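Local coordinates for protein chitinase A (Cycas revoluta, PDB 4MNK) that probably hydrolyses chitin as a plant class V chitinase of glycosyl hydrolase family 18, and binds N-acetylglucosamine oligomers in its cleft, at residues 193-199 with 241-245; 235-239 with 313-317. One frame throughout, in Å; residues are numbered along the deposited sequence.

Contact 1 of 2, residues 193-199 with 241-245; sequences DFHGSWE and FGRSW. With NAG (2-acetamido-2-deoxy-beta-D-glucopyranose), chain C; NAG (2-acetamido-2-deoxy-beta-D-glucopyranose), chain B; NAG (2-acetamido-2-deoxy-beta-D-glucopyranose), chain D.
Arg243 reaches from its strand to the carboxylate of Asp193. Its CB packs on Gly196 CA; Arg243 CG lies 3.5 Å from His195 O, and a bend at chi2 (-80°) turns the chain toward the acid. Arg243 NE then donates to Asp193 OD1 at 2.8 Å, the acceptor lying in the guanidinium plane but NE standing above the carboxylate plane. NH2 adds weak bonds to both oxygens, completing a salt bridge. Asp193 OD1 also meets the edge of the Phe241 ring, whose face carries the acetamido methyl of NAG (chain D).

Beside this pair, Trp198 spreads one face under NAG (chain C), with C5 3.5 Å above the ring centre, and its NE1 gives NAG (chain B) O6 a 3.2 Å hydrogen bond. With the indole cut back to an alanine, the chain C sugar is likely to lose the face beneath its C5, and O6 of the chain B sugar its N-H donor. Trp245 NE1 ties the loop to the strand through Glu199 O at 3.0 Å.

The contact thus joins two regions of the glycan-binding cleft: the loop between strand 186-190 and helix 217-227, and strand 234-247, where Arg243 touches Ala268 of strand 262-270 and Trp245 meets Trp301 of strand 300-304.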
# COMPACT_ATOMS: atom_id res chain seq x y z
N ASP A 193 -7.29 -6.93 -1.17
CA ASP A 193 -6.97 -8.35 -1.36
C ASP A 193 -7.70 -9.25 -0.36
O ASP A 193 -7.16 -10.26 0.10
CB ASP A 193 -5.45 -8.59 -1.37
CG ASP A 193 -4.78 -8.08 -2.64
OD1 ASP A 193 -5.48 -7.92 -3.67
OD2 ASP A 193 -3.55 -7.85 -2.61
N PHE A 194 -8.94 -8.88 -0.04
CA PHE A 194 -9.80 -9.69 0.82
C PHE A 194 -10.34 -10.91 0.09
O PHE A 194 -10.64 -11.93 0.71
CB PHE A 194 -10.99 -8.88 1.35
CG PHE A 194 -10.61 -7.61 2.06
CD1 PHE A 194 -9.50 -7.57 2.91
CD2 PHE A 194 -11.38 -6.47 1.92
CE1 PHE A 194 -9.16 -6.40 3.58
CE2 PHE A 194 -11.04 -5.29 2.58
CZ PHE A 194 -9.93 -5.26 3.42
N HIS A 195 -10.49 -10.78 -1.23
CA HIS A 195 -11.05 -11.82 -2.08
C HIS A 195 -10.35 -11.81 -3.42
O HIS A 195 -9.86 -10.78 -3.87
CB HIS A 195 -12.56 -11.62 -2.24
CG HIS A 195 -13.31 -11.64 -0.95
ND1 HIS A 195 -13.42 -12.77 -0.17
CD2 HIS A 195 -13.96 -10.65 -0.29
CE1 HIS A 195 -14.11 -12.48 0.92
NE2 HIS A 195 -14.46 -11.21 0.87
N GLY A 196 -10.29 -12.98 -4.05
CA GLY A 196 -9.57 -13.13 -5.31
C GLY A 196 -9.66 -14.54 -5.85
O GLY A 196 -10.41 -15.37 -5.32
N SER A 197 -8.88 -14.81 -6.88
CA SER A 197 -8.95 -16.07 -7.64
C SER A 197 -8.58 -17.32 -6.84
O SER A 197 -8.79 -18.44 -7.32
CB SER A 197 -8.08 -15.98 -8.89
OG SER A 197 -6.74 -15.65 -8.57
N TRP A 198 -8.05 -17.13 -5.64
CA TRP A 198 -7.79 -18.25 -4.72
C TRP A 198 -9.09 -18.85 -4.19
O TRP A 198 -9.10 -19.95 -3.63
CB TRP A 198 -6.87 -17.82 -3.58
CG TRP A 198 -7.40 -16.71 -2.72
CD1 TRP A 198 -8.20 -16.83 -1.62
CD2 TRP A 198 -7.16 -15.30 -2.88
NE1 TRP A 198 -8.48 -15.59 -1.09
CE2 TRP A 198 -7.85 -14.64 -1.85
CE3 TRP A 198 -6.42 -14.54 -3.81
CZ2 TRP A 198 -7.83 -13.24 -1.71
CZ3 TRP A 198 -6.40 -13.16 -3.67
CH2 TRP A 198 -7.10 -12.53 -2.62
N GLU A 199 -10.19 -18.11 -4.37
CA GLU A 199 -11.53 -18.57 -4.03
C GLU A 199 -12.28 -18.93 -5.31
O GLU A 199 -12.10 -18.28 -6.34
CB GLU A 199 -12.31 -17.47 -3.30
CG GLU A 199 -11.70 -17.01 -1.98
CD GLU A 199 -12.19 -15.63 -1.56
OE1 GLU A 199 -12.41 -14.77 -2.44
OE2 GLU A 199 -12.36 -15.40 -0.34
N PHE A 241 -6.19 -1.38 -8.66
CA PHE A 241 -6.33 -2.59 -9.45
C PHE A 241 -7.52 -3.37 -8.92
O PHE A 241 -7.96 -3.15 -7.78
CB PHE A 241 -5.06 -3.45 -9.35
CG PHE A 241 -4.82 -4.02 -7.98
CD1 PHE A 241 -4.16 -3.29 -7.00
CD2 PHE A 241 -5.28 -5.30 -7.65
CE1 PHE A 241 -3.95 -3.81 -5.73
CE2 PHE A 241 -5.08 -5.83 -6.38
CZ PHE A 241 -4.41 -5.08 -5.42
N GLY A 242 -8.04 -4.27 -9.75
CA GLY A 242 -9.10 -5.17 -9.34
C GLY A 242 -8.62 -6.61 -9.37
O GLY A 242 -7.59 -6.91 -9.97
N ARG A 243 -9.37 -7.48 -8.71
CA ARG A 243 -9.13 -8.92 -8.76
C ARG A 243 -10.12 -9.56 -9.71
O ARG A 243 -11.32 -9.26 -9.67
CB ARG A 243 -9.23 -9.54 -7.36
CG ARG A 243 -8.10 -9.16 -6.42
CD ARG A 243 -6.86 -9.98 -6.70
NE ARG A 243 -5.70 -9.48 -5.97
CZ ARG A 243 -4.44 -9.79 -6.28
NH1 ARG A 243 -4.17 -10.60 -7.30
NH2 ARG A 243 -3.45 -9.28 -5.56
N SER A 244 -9.62 -10.44 -10.57
CA SER A 244 -10.43 -11.02 -11.63
C SER A 244 -10.55 -12.53 -11.52
O SER A 244 -9.65 -13.22 -11.02
CB SER A 244 -9.85 -10.65 -12.99
OG SER A 244 -8.58 -11.24 -13.16
N TRP A 245 -11.67 -13.03 -12.03
CA TRP A 245 -11.99 -14.45 -12.06
C TRP A 245 -12.47 -14.82 -13.45
O TRP A 245 -12.95 -13.97 -14.21
CB TRP A 245 -13.16 -14.75 -11.12
CG TRP A 245 -12.91 -14.78 -9.65
CD1 TRP A 245 -12.71 -15.88 -8.87
CD2 TRP A 245 -12.93 -13.66 -8.75
NE1 TRP A 245 -12.57 -15.53 -7.56
CE2 TRP A 245 -12.71 -14.17 -7.45
CE3 TRP A 245 -13.10 -12.28 -8.92
CZ2 TRP A 245 -12.65 -13.34 -6.32
CZ3 TRP A 245 -13.04 -11.46 -7.79
CH2 TRP A 245 -12.82 -12.00 -6.51
C1 NAG C . -5.89 -14.17 1.62
C2 NAG C . -5.16 -12.83 1.71
C3 NAG C . -4.60 -12.38 0.35
C4 NAG C . -3.86 -13.51 -0.36
C5 NAG C . -4.66 -14.82 -0.31
C6 NAG C . -3.88 -15.99 -0.91
C7 NAG C . -6.12 -11.50 3.53
C8 NAG C . -7.08 -10.41 3.92
N2 NAG C . -6.05 -11.80 2.23
O3 NAG C . -3.74 -11.28 0.55
O4 NAG C . -3.63 -13.13 -1.70
O5 NAG C . -5.05 -15.14 1.02
O6 NAG C . -2.73 -16.26 -0.15
O7 NAG C . -5.45 -12.08 4.40
C1 NAG B . -9.23 -16.74 4.86
C2 NAG B . -7.98 -17.51 4.44
C3 NAG B . -6.86 -16.59 3.96
C4 NAG B . -7.35 -15.46 3.04
C5 NAG B . -8.61 -14.83 3.63
C6 NAG B . -9.21 -13.73 2.75
C7 NAG B . -7.75 -19.61 5.69
C8 NAG B . -7.18 -20.27 6.92
N2 NAG B . -7.50 -18.30 5.57
O1 NAG B . -10.30 -17.63 5.08
O3 NAG B . -5.86 -17.34 3.32
O4 NAG B . -6.31 -14.51 2.96
O5 NAG B . -9.60 -15.82 3.85
O6 NAG B . -9.65 -14.26 1.52
O7 NAG B . -8.39 -20.27 4.88
C1 NAG D . 2.47 -5.94 -6.26
C2 NAG D . 1.98 -5.83 -7.70
C3 NAG D . 2.91 -6.59 -8.64
C4 NAG D . 4.38 -6.23 -8.42
C5 NAG D . 4.75 -6.15 -6.93
C6 NAG D . 6.11 -5.48 -6.72
C7 NAG D . -0.43 -5.53 -8.01
C8 NAG D . -1.76 -6.20 -8.13
N2 NAG D . 0.62 -6.33 -7.82
O3 NAG D . 2.54 -6.30 -9.97
O4 NAG D . 5.19 -7.22 -9.03
O5 NAG D . 3.78 -5.43 -6.18
O6 NAG D . 6.05 -4.12 -7.08
O7 NAG D . -0.34 -4.30 -8.10
O HOH W 1 -8.20 -12.70 -8.66

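Contact 2 of 2, residues 235-239 with 313-317; sequences VLGIP and KVQYA
Leu236 and Ile238 project from their strand onto the 313-317 part of helix 307-319 and make its apolar contacts. One methyl of Leu236, CD2, does all the touching for that residue: it lies 3.7 Å from Lys313 O and also packs on Ala317 CB. Leu236 CD2 meets Tyr316 CD2 at 4.2 Å, at the ring edge and near the ring plane. With CG anti to the backbone N (chi1 177°), the leucine branch is carried out to the helix. Ile238 uses its CD1 tip, set 4.0 Å from Val314 CG2, where the two side chains cross at about a right angle. The same CD1 touches Lys313 CB, but here the side chains run past one another in opposite directions.

Beyond CG the chain of Lys313 is extended and brings its ammonium group alongside Pro239. A water bridges the two segments there: it accepts from Lys313 NZ at 2.8 Å and donates to Gly237 O at 2.7 Å. NZ is further held by a salt bridge to Asp305 and a hydrogen bond to Ala206 O, so this buried charge has several partners. Inside the helix, Lys313 O is taken by Ala317 N, which leaves Leu236 CD2 against an already bonded carbonyl.

Strand and helix segments run antiparallel, at 170° with axes 9.6 Å apart, as expected for a helix packed outside a TIM-barrel strand. Strand 324-328 lies beside strand 234-247, and Ile238 touches its Phe327. Helix 307-319 sits between two others: helix 217-227 meets Leu236 and Tyr316 through Ile221, while helix 337-346 packs on Val314 and Ala317.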
# COMPACT_ATOMS: atom_id res chain seq x y z
N VAL A 235 -3.65 5.45 7.72
CA VAL A 235 -3.89 5.89 6.36
C VAL A 235 -4.53 4.73 5.60
O VAL A 235 -3.95 3.65 5.49
CB VAL A 235 -2.58 6.39 5.70
CG1 VAL A 235 -2.77 6.65 4.22
CG2 VAL A 235 -2.11 7.66 6.39
N LEU A 236 -5.75 4.95 5.11
CA LEU A 236 -6.54 3.89 4.49
C LEU A 236 -6.11 3.58 3.06
O LEU A 236 -6.20 4.44 2.19
CB LEU A 236 -8.02 4.25 4.53
CG LEU A 236 -8.98 3.27 3.85
CD1 LEU A 236 -9.06 1.94 4.60
CD2 LEU A 236 -10.36 3.89 3.71
N GLY A 237 -5.69 2.34 2.82
CA GLY A 237 -5.31 1.92 1.48
C GLY A 237 -6.50 1.66 0.58
O GLY A 237 -7.51 1.09 1.01
N ILE A 238 -6.37 2.10 -0.67
CA ILE A 238 -7.37 1.86 -1.71
C ILE A 238 -6.62 1.34 -2.94
O ILE A 238 -5.65 1.97 -3.39
CB ILE A 238 -8.14 3.17 -2.07
CG1 ILE A 238 -8.79 3.78 -0.83
CG2 ILE A 238 -9.17 2.90 -3.18
CD1 ILE A 238 -9.38 5.17 -1.03
N PRO A 239 -7.05 0.19 -3.48
CA PRO A 239 -6.35 -0.36 -4.64
C PRO A 239 -6.73 0.32 -5.95
O PRO A 239 -7.89 0.71 -6.14
CB PRO A 239 -6.82 -1.82 -4.66
CG PRO A 239 -8.19 -1.77 -4.09
CD PRO A 239 -8.18 -0.66 -3.07
N LYS A 313 -15.29 5.59 0.23
CA LYS A 313 -14.18 5.17 1.10
C LYS A 313 -13.43 6.36 1.69
O LYS A 313 -13.04 6.32 2.86
CB LYS A 313 -13.21 4.26 0.34
CG LYS A 313 -13.71 2.86 0.16
CD LYS A 313 -12.69 2.00 -0.53
CE LYS A 313 -13.13 0.56 -0.50
NZ LYS A 313 -12.10 -0.32 -1.10
N VAL A 314 -13.23 7.40 0.89
CA VAL A 314 -12.52 8.59 1.34
C VAL A 314 -13.34 9.35 2.38
O VAL A 314 -12.80 9.82 3.39
CB VAL A 314 -12.08 9.48 0.16
CG1 VAL A 314 -11.50 10.80 0.64
CG2 VAL A 314 -11.06 8.73 -0.70
N GLN A 315 -14.65 9.45 2.14
CA GLN A 315 -15.55 10.06 3.12
C GLN A 315 -15.57 9.25 4.41
O GLN A 315 -15.57 9.81 5.50
CB GLN A 315 -16.95 10.24 2.54
CG GLN A 315 -17.89 11.08 3.41
CD GLN A 315 -17.36 12.48 3.69
OE1 GLN A 315 -16.71 13.09 2.85
NE2 GLN A 315 -17.66 12.99 4.88
N TYR A 316 -15.59 7.92 4.27
CA TYR A 316 -15.47 7.02 5.42
C TYR A 316 -14.22 7.34 6.24
O TYR A 316 -14.29 7.46 7.47
CB TYR A 316 -15.47 5.55 4.98
CG TYR A 316 -15.04 4.59 6.07
CD1 TYR A 316 -15.96 4.09 6.99
CD2 TYR A 316 -13.71 4.19 6.18
CE1 TYR A 316 -15.56 3.21 8.00
CE2 TYR A 316 -13.30 3.32 7.19
CZ TYR A 316 -14.23 2.83 8.09
OH TYR A 316 -13.82 1.97 9.08
N ALA A 317 -13.07 7.46 5.57
CA ALA A 317 -11.81 7.77 6.24
C ALA A 317 -11.89 9.09 6.99
O ALA A 317 -11.39 9.21 8.12
CB ALA A 317 -10.65 7.78 5.23
O HOH W 2 -9.87 -0.15 0.59

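Overall arrangement
Strand 234-247 is common to both contacts: contact 2 uses its earlier part, 235-239, and the strand segment of contact 1, 241-245, starts two residues after the end of 235-239. Their centres lie 19 Å apart. In chain order the segments are 193-199, 235-239, 241-245 and 313-317, so the two pairings cross. Contact 2 joins the strand to helix 307-319 in the TIM-barrel body, whereas contact 1 joins its continuation to a loop in the glycan-binding cleft. Near contact 1 the strand also pairs antiparallel with strands 262-270 and 300-304. A single strand therefore links the buried packing of a barrel strand against its outer helix to the residues that meet the sugars.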